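Local coordinates for protein amidohydrolase 2 (Bifidobacterium longum subsp. infantis, PDB 6UVZ) that probably acts as a hydrolase of the metallo-dependent hydrolase superfamily, at residues F52-H65 and L72-Q86. Numbering follows the deposited sequence.
Sequences FLGGVYVEVDAADH and LYENASPLILKRMLQ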
loop_
_atom_site.group_PDB
_atom_site.type_symbol
_atom_site.label_atom_id
_atom_site.label_comp_id
_atom_site.label_asym_id
_atom_site.label_seq_id
_atom_site.Cartn_x
_atom_site.Cartn_y
_atom_site.Cartn_z
ATOM N N PHE A 52 -4.021 7.925 -16.348
ATOM C CA PHE A 52 -4.301 7.061 -15.206
ATOM C C PHE A 52 -4.578 5.648 -15.704
ATOM O O PHE A 52 -5.619 5.388 -16.318
ATOM C CB PHE A 52 -5.479 7.611 -14.406
ATOM C CG PHE A 52 -5.785 6.834 -13.159
ATOM C CD1 PHE A 52 -4.777 6.500 -12.269
ATOM C CD2 PHE A 52 -7.083 6.452 -12.867
ATOM C CE1 PHE A 52 -5.057 5.788 -11.119
ATOM C CE2 PHE A 52 -7.370 5.742 -11.717
ATOM C CZ PHE A 52 -6.355 5.410 -10.842
ATOM N N LEU A 53 -3.648 4.733 -15.441
ATOM C CA LEU A 53 -3.757 3.352 -15.892
ATOM C C LEU A 53 -4.478 2.451 -14.899
ATOM O O LEU A 53 -4.609 1.251 -15.159
ATOM C CB LEU A 53 -2.364 2.780 -16.180
ATOM C CG LEU A 53 -1.551 3.476 -17.272
ATOM C CD1 LEU A 53 -0.249 2.733 -17.525
ATOM C CD2 LEU A 53 -2.364 3.597 -18.551
ATOM N N GLY A 54 -4.942 2.989 -13.781
ATOM C CA GLY A 54 -5.633 2.212 -12.774
ATOM C C GLY A 54 -4.914 2.244 -11.437
ATOM O O GLY A 54 -3.798 2.741 -11.301
ATOM N N GLY A 55 -5.595 1.679 -10.435
ATOM C CA GLY A 55 -5.108 1.704 -9.075
ATOM C C GLY A 55 -5.185 0.337 -8.420
ATOM O O GLY A 55 -5.813 -0.594 -8.931
ATOM N N VAL A 56 -4.526 0.236 -7.269
ATOM C CA VAL A 56 -4.524 -0.967 -6.447
ATOM C C VAL A 56 -5.342 -0.666 -5.199
ATOM O O VAL A 56 -4.943 0.157 -4.365
ATOM C CB VAL A 56 -3.102 -1.412 -6.082
ATOM C CG1 VAL A 56 -3.144 -2.553 -5.075
ATOM C CG2 VAL A 56 -2.340 -1.826 -7.329
ATOM N N TYR A 57 -6.489 -1.326 -5.069
ATOM C CA TYR A 57 -7.325 -1.139 -3.892
ATOM C C TYR A 57 -6.698 -1.818 -2.681
ATOM O O TYR A 57 -6.123 -2.904 -2.783
ATOM C CB TYR A 57 -8.726 -1.699 -4.141
ATOM C CG TYR A 57 -9.641 -1.650 -2.935
ATOM C CD1 TYR A 57 -10.453 -0.549 -2.699
ATOM C CD2 TYR A 57 -9.701 -2.712 -2.038
ATOM C CE1 TYR A 57 -11.294 -0.503 -1.602
ATOM C CE2 TYR A 57 -10.537 -2.674 -0.939
ATOM C CZ TYR A 57 -11.331 -1.567 -0.725
ATOM O OH TYR A 57 -12.166 -1.528 0.368
ATOM N N VAL A 58 -6.815 -1.166 -1.528
ATOM C CA VAL A 58 -6.361 -1.711 -0.256
ATOM C C VAL A 58 -7.544 -1.708 0.701
ATOM O O VAL A 58 -8.362 -0.783 0.683
ATOM C CB VAL A 58 -5.178 -0.905 0.322
ATOM C CG1 VAL A 58 -4.639 -1.569 1.578
ATOM C CG2 VAL A 58 -4.078 -0.758 -0.719
ATOM N N GLU A 59 -7.639 -2.752 1.525
ATOM C CA GLU A 59 -8.781 -2.902 2.418
ATOM C C GLU A 59 -8.906 -1.700 3.346
ATOM O O GLU A 59 -7.910 -1.159 3.834
ATOM C CB GLU A 59 -8.655 -4.198 3.224
ATOM C CG GLU A 59 -7.358 -4.347 4.008
ATOM C CD GLU A 59 -7.454 -3.777 5.410
ATOM O OE1 GLU A 59 -6.435 -3.267 5.920
ATOM O OE2 GLU A 59 -8.552 -3.839 5.999
ATOM N N VAL A 60 -10.146 -1.276 3.578
ATOM C CA VAL A 60 -10.428 -0.060 4.328
ATOM C C VAL A 60 -10.728 -0.359 5.798
ATOM O O VAL A 60 -11.298 0.481 6.493
ATOM C CB VAL A 60 -11.570 0.742 3.684
ATOM C CG1 VAL A 60 -11.190 1.164 2.273
ATOM C CG2 VAL A 60 -12.853 -0.079 3.671
ATOM N N ASP A 61 -10.348 -1.544 6.280
ATOM C CA ASP A 61 -10.577 -1.950 7.668
ATOM C C ASP A 61 -12.064 -1.879 8.019
ATOM O O ASP A 61 -12.465 -1.295 9.028
ATOM C CB ASP A 61 -9.737 -1.107 8.633
ATOM C CG ASP A 61 -9.582 -1.756 9.994
ATOM O OD1 ASP A 61 -8.849 -2.762 10.092
ATOM O OD2 ASP A 61 -10.190 -1.259 10.966
ATOM N N ALA A 62 -12.885 -2.482 7.164
ATOM C CA ALA A 62 -14.325 -2.473 7.359
ATOM C C ALA A 62 -14.728 -3.448 8.461
ATOM O O ALA A 62 -14.002 -4.389 8.795
ATOM C CB ALA A 62 -15.047 -2.822 6.057
ATOM N N ALA A 63 -15.912 -3.210 9.029
ATOM C CA ALA A 63 -16.403 -4.072 10.098
ATOM C C ALA A 63 -16.808 -5.440 9.563
ATOM O O ALA A 63 -16.548 -6.465 10.203
ATOM C CB ALA A 63 -17.576 -3.406 10.815
ATOM N N ASP A 64 -17.445 -5.476 8.396
ATOM C CA ASP A 64 -17.867 -6.719 7.756
ATOM C C ASP A 64 -16.946 -6.954 6.563
ATOM O O ASP A 64 -17.139 -6.370 5.492
ATOM C CB ASP A 64 -19.332 -6.644 7.334
ATOM C CG ASP A 64 -19.885 -7.989 6.894
ATOM O OD1 ASP A 64 -19.120 -8.977 6.870
ATOM O OD2 ASP A 64 -21.091 -8.059 6.576
ATOM N N HIS A 65 -15.940 -7.812 6.753
ATOM C CA HIS A 65 -14.999 -8.093 5.675
ATOM C C HIS A 65 -15.662 -8.853 4.534
ATOM O O HIS A 65 -15.258 -8.703 3.376
ATOM C CB HIS A 65 -13.798 -8.874 6.210
ATOM C CG HIS A 65 -14.150 -10.217 6.768
ATOM N ND1 HIS A 65 -14.522 -10.403 8.082
ATOM C CD2 HIS A 65 -14.182 -11.442 6.191
ATOM C CE1 HIS A 65 -14.771 -11.684 8.290
ATOM N NE2 HIS A 65 -14.572 -12.336 7.159
ATOM N N LEU A 72 -16.486 -5.347 -3.743
ATOM C CA LEU A 72 -15.392 -5.139 -4.679
ATOM C C LEU A 72 -15.380 -6.135 -5.826
ATOM O O LEU A 72 -14.699 -5.890 -6.828
ATOM C CB LEU A 72 -14.052 -5.176 -3.950
ATOM C CG LEU A 72 -13.636 -3.756 -3.586
ATOM C CD1 LEU A 72 -13.694 -3.546 -2.084
ATOM C CD2 LEU A 72 -12.263 -3.450 -4.150
ATOM N N TYR A 73 -16.102 -7.250 -5.711
ATOM C CA TYR A 73 -16.375 -8.046 -6.900
ATOM C C TYR A 73 -17.385 -7.336 -7.792
ATOM O O TYR A 73 -17.196 -7.235 -9.010
ATOM C CB TYR A 73 -16.889 -9.436 -6.525
ATOM C CG TYR A 73 -17.528 -10.134 -7.704
ATOM C CD1 TYR A 73 -16.750 -10.767 -8.664
ATOM C CD2 TYR A 73 -18.909 -10.135 -7.876
ATOM C CE1 TYR A 73 -17.325 -11.391 -9.753
ATOM C CE2 TYR A 73 -19.492 -10.753 -8.963
ATOM C CZ TYR A 73 -18.696 -11.382 -9.896
ATOM O OH TYR A 73 -19.274 -12.005 -10.979
ATOM N N GLU A 74 -18.468 -6.836 -7.195
ATOM C CA GLU A 74 -19.511 -6.151 -7.946
ATOM C C GLU A 74 -19.048 -4.815 -8.511
ATOM O O GLU A 74 -19.740 -4.253 -9.366
ATOM C CB GLU A 74 -20.741 -5.953 -7.057
ATOM C CG GLU A 74 -21.301 -7.253 -6.496
ATOM C CD GLU A 74 -22.543 -7.048 -5.652
ATOM O OE1 GLU A 74 -22.965 -5.884 -5.482
ATOM O OE2 GLU A 74 -23.097 -8.052 -5.157
ATOM N N ASN A 75 -17.905 -4.298 -8.060
ATOM C CA ASN A 75 -17.323 -3.075 -8.614
ATOM C C ASN A 75 -16.367 -3.488 -9.724
ATOM O O ASN A 75 -15.161 -3.631 -9.518
ATOM C CB ASN A 75 -16.622 -2.269 -7.526
ATOM C CG ASN A 75 -16.260 -0.865 -7.978
ATOM O OD1 ASN A 75 -16.078 -0.606 -9.167
ATOM N ND2 ASN A 75 -16.150 0.050 -7.022
ATOM N N ALA A 76 -16.917 -3.685 -10.925
ATOM C CA ALA A 76 -16.153 -4.145 -12.078
ATOM C C ALA A 76 -15.505 -3.004 -12.853
ATOM O O ALA A 76 -15.314 -3.120 -14.071
ATOM C CB ALA A 76 -17.045 -4.975 -13.002
ATOM N N SER A 77 -15.167 -1.908 -12.184
ATOM C CA SER A 77 -14.514 -0.798 -12.861
ATOM C C SER A 77 -13.145 -1.237 -13.369
ATOM O O SER A 77 -12.366 -1.826 -12.606
ATOM C CB SER A 77 -14.369 0.395 -11.918
ATOM O OG SER A 77 -13.635 1.442 -12.529
ATOM N N PRO A 78 -12.816 -0.985 -14.638
ATOM C CA PRO A 78 -11.489 -1.375 -15.142
ATOM C C PRO A 78 -10.343 -0.682 -14.430
ATOM O O PRO A 78 -9.207 -1.167 -14.502
ATOM C CB PRO A 78 -11.546 -0.980 -16.624
ATOM C CG PRO A 78 -13.007 -0.934 -16.953
ATOM C CD PRO A 78 -13.677 -0.446 -15.703
ATOM N N LEU A 79 -10.600 0.430 -13.738
ATOM C CA LEU A 79 -9.538 1.155 -13.050
ATOM C C LEU A 79 -9.074 0.463 -11.775
ATOM O O LEU A 79 -8.079 0.900 -11.187
ATOM C CB LEU A 79 -9.999 2.576 -12.727
ATOM C CG LEU A 79 -10.276 3.484 -13.926
ATOM C CD1 LEU A 79 -10.802 4.831 -13.463
ATOM C CD2 LEU A 79 -9.021 3.655 -14.770
ATOM N N ILE A 80 -9.760 -0.588 -11.331
ATOM C CA ILE A 80 -9.338 -1.349 -10.152
ATOM C C ILE A 80 -8.477 -2.496 -10.673
ATOM O O ILE A 80 -8.970 -3.558 -11.053
ATOM C CB ILE A 80 -10.525 -1.834 -9.325
ATOM C CG1 ILE A 80 -11.379 -0.647 -8.878
ATOM C CG2 ILE A 80 -10.041 -2.619 -8.116
ATOM C CD1 ILE A 80 -12.570 -1.033 -8.025
ATOM N N LEU A 81 -7.162 -2.269 -10.694
ATOM C CA LEU A 81 -6.242 -3.258 -11.245
ATOM C C LEU A 81 -6.092 -4.453 -10.313
ATOM O O LEU A 81 -6.196 -5.609 -10.743
ATOM C CB LEU A 81 -4.883 -2.613 -11.518
ATOM C CG LEU A 81 -4.611 -2.085 -12.930
ATOM C CD1 LEU A 81 -5.807 -1.327 -13.482
ATOM C CD2 LEU A 81 -3.373 -1.202 -12.931
ATOM N N LYS A 82 -5.843 -4.196 -9.031
ATOM C CA LYS A 82 -5.647 -5.244 -8.042
ATOM C C LYS A 82 -6.445 -4.920 -6.789
ATOM O O LYS A 82 -6.740 -3.756 -6.504
ATOM C CB LYS A 82 -4.161 -5.408 -7.689
ATOM C CG LYS A 82 -3.267 -5.775 -8.864
ATOM C CD LYS A 82 -3.585 -7.161 -9.399
ATOM C CE LYS A 82 -2.705 -7.505 -10.590
ATOM N NZ LYS A 82 -2.942 -8.890 -11.082
ATOM N N ARG A 83 -6.792 -5.964 -6.039
ATOM C CA ARG A 83 -7.583 -5.834 -4.822
ATOM C C ARG A 83 -6.831 -6.477 -3.667
ATOM O O ARG A 83 -6.569 -7.684 -3.689
ATOM C CB ARG A 83 -8.961 -6.475 -4.991
ATOM C CG ARG A 83 -9.863 -5.721 -5.946
ATOM C CD ARG A 83 -11.059 -6.555 -6.368
ATOM N NE ARG A 83 -11.886 -5.846 -7.338
ATOM C CZ ARG A 83 -11.594 -5.740 -8.631
ATOM N NH1 ARG A 83 -10.490 -6.296 -9.112
ATOM N NH2 ARG A 83 -12.403 -5.074 -9.443
HETATM N N MSE A 84 -6.487 -5.672 -2.668
HETATM C CA MSE A 84 -5.799 -6.161 -1.479
HETATM C C MSE A 84 -6.768 -6.244 -0.305
HETATM O O MSE A 84 -6.904 -5.295 0.467
HETATM C CB MSE A 84 -4.619 -5.254 -1.128
HETATM C CG MSE A 84 -3.633 -5.052 -2.268
HETATM SE SE MSE A 84 -2.659 -6.678 -2.713
HETATM C CE MSE A 84 -3.075 -6.782 -4.610
ATOM N N LEU A 85 -7.441 -7.382 -0.181
ATOM C CA LEU A 85 -8.434 -7.585 0.862
ATOM C C LEU A 85 -7.763 -8.074 2.145
ATOM O O LEU A 85 -6.593 -8.461 2.157
ATOM C CB LEU A 85 -9.504 -8.563 0.381
ATOM C CG LEU A 85 -10.138 -8.132 -0.946
ATOM C CD1 LEU A 85 -11.147 -9.149 -1.451
ATOM C CD2 LEU A 85 -10.784 -6.761 -0.806
ATOM N N GLN A 86 -8.518 -8.046 3.239
ATOM C CA GLN A 86 -7.946 -8.328 4.546
ATOM C C GLN A 86 -8.041 -9.811 4.892
ATOM O O GLN A 86 -8.840 -10.563 4.328
ATOM C CB GLN A 86 -8.628 -7.493 5.632
ATOM C CG GLN A 86 -10.122 -7.724 5.778
ATOM C CD GLN A 86 -10.714 -6.935 6.930
ATOM O OE1 GLN A 86 -11.811 -6.386 6.823
ATOM N NE2 GLN A 86 -9.990 -6.876 8.042
#
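Leu-72 lays both methyls over one face of the Tyr-57 ring, CD2 sitting 3.5 Å from the ring centroid in a CH-pi contact. With CG anti to the backbone N (chi1 175°), Tyr-57 turns that face to Leu-72 while its OH bonds to Glu-68; an alanine here would probably leave the Leu-72 methyls without a ring face to lie on and Glu-68 without that hydroxyl. Leu-79, being branched, brings two methyls obliquely to the Phe-52 ring, CD2 to CD2 3.9 Å, while its O accepts a hydrogen bond from Gly-55 N (2.7 Å). Leu-81, the extra residue of a beta bulge, returns one from its N to Gly-55 O; its CD1 packs against Gly-54 CA, and glycine suits that backbone (phi 119°), where a beta carbon would jam against the preceding carbonyl O. Beyond it, Lys-82 O accepts a hydrogen bond from Tyr-57 N, and Lys-82 CB meets both methyls of Val-56. Met-84, a selenomethionine, donates from N to Tyr-57 O, its flexible chain resting CG on Val-56 CG1 (3.8 Å). Gln-86 crosses Glu-59 roughly perpendicularly, its aliphatic CB 3.7 Å from Glu-59 OE2, while Glu-59 OE1 pairs with Arg-103. Parallel strands 52-58 and 80-86, linked through helix 65-73, form a beta-alpha-beta crossover, the repeating unit of the TIM-barrel fold.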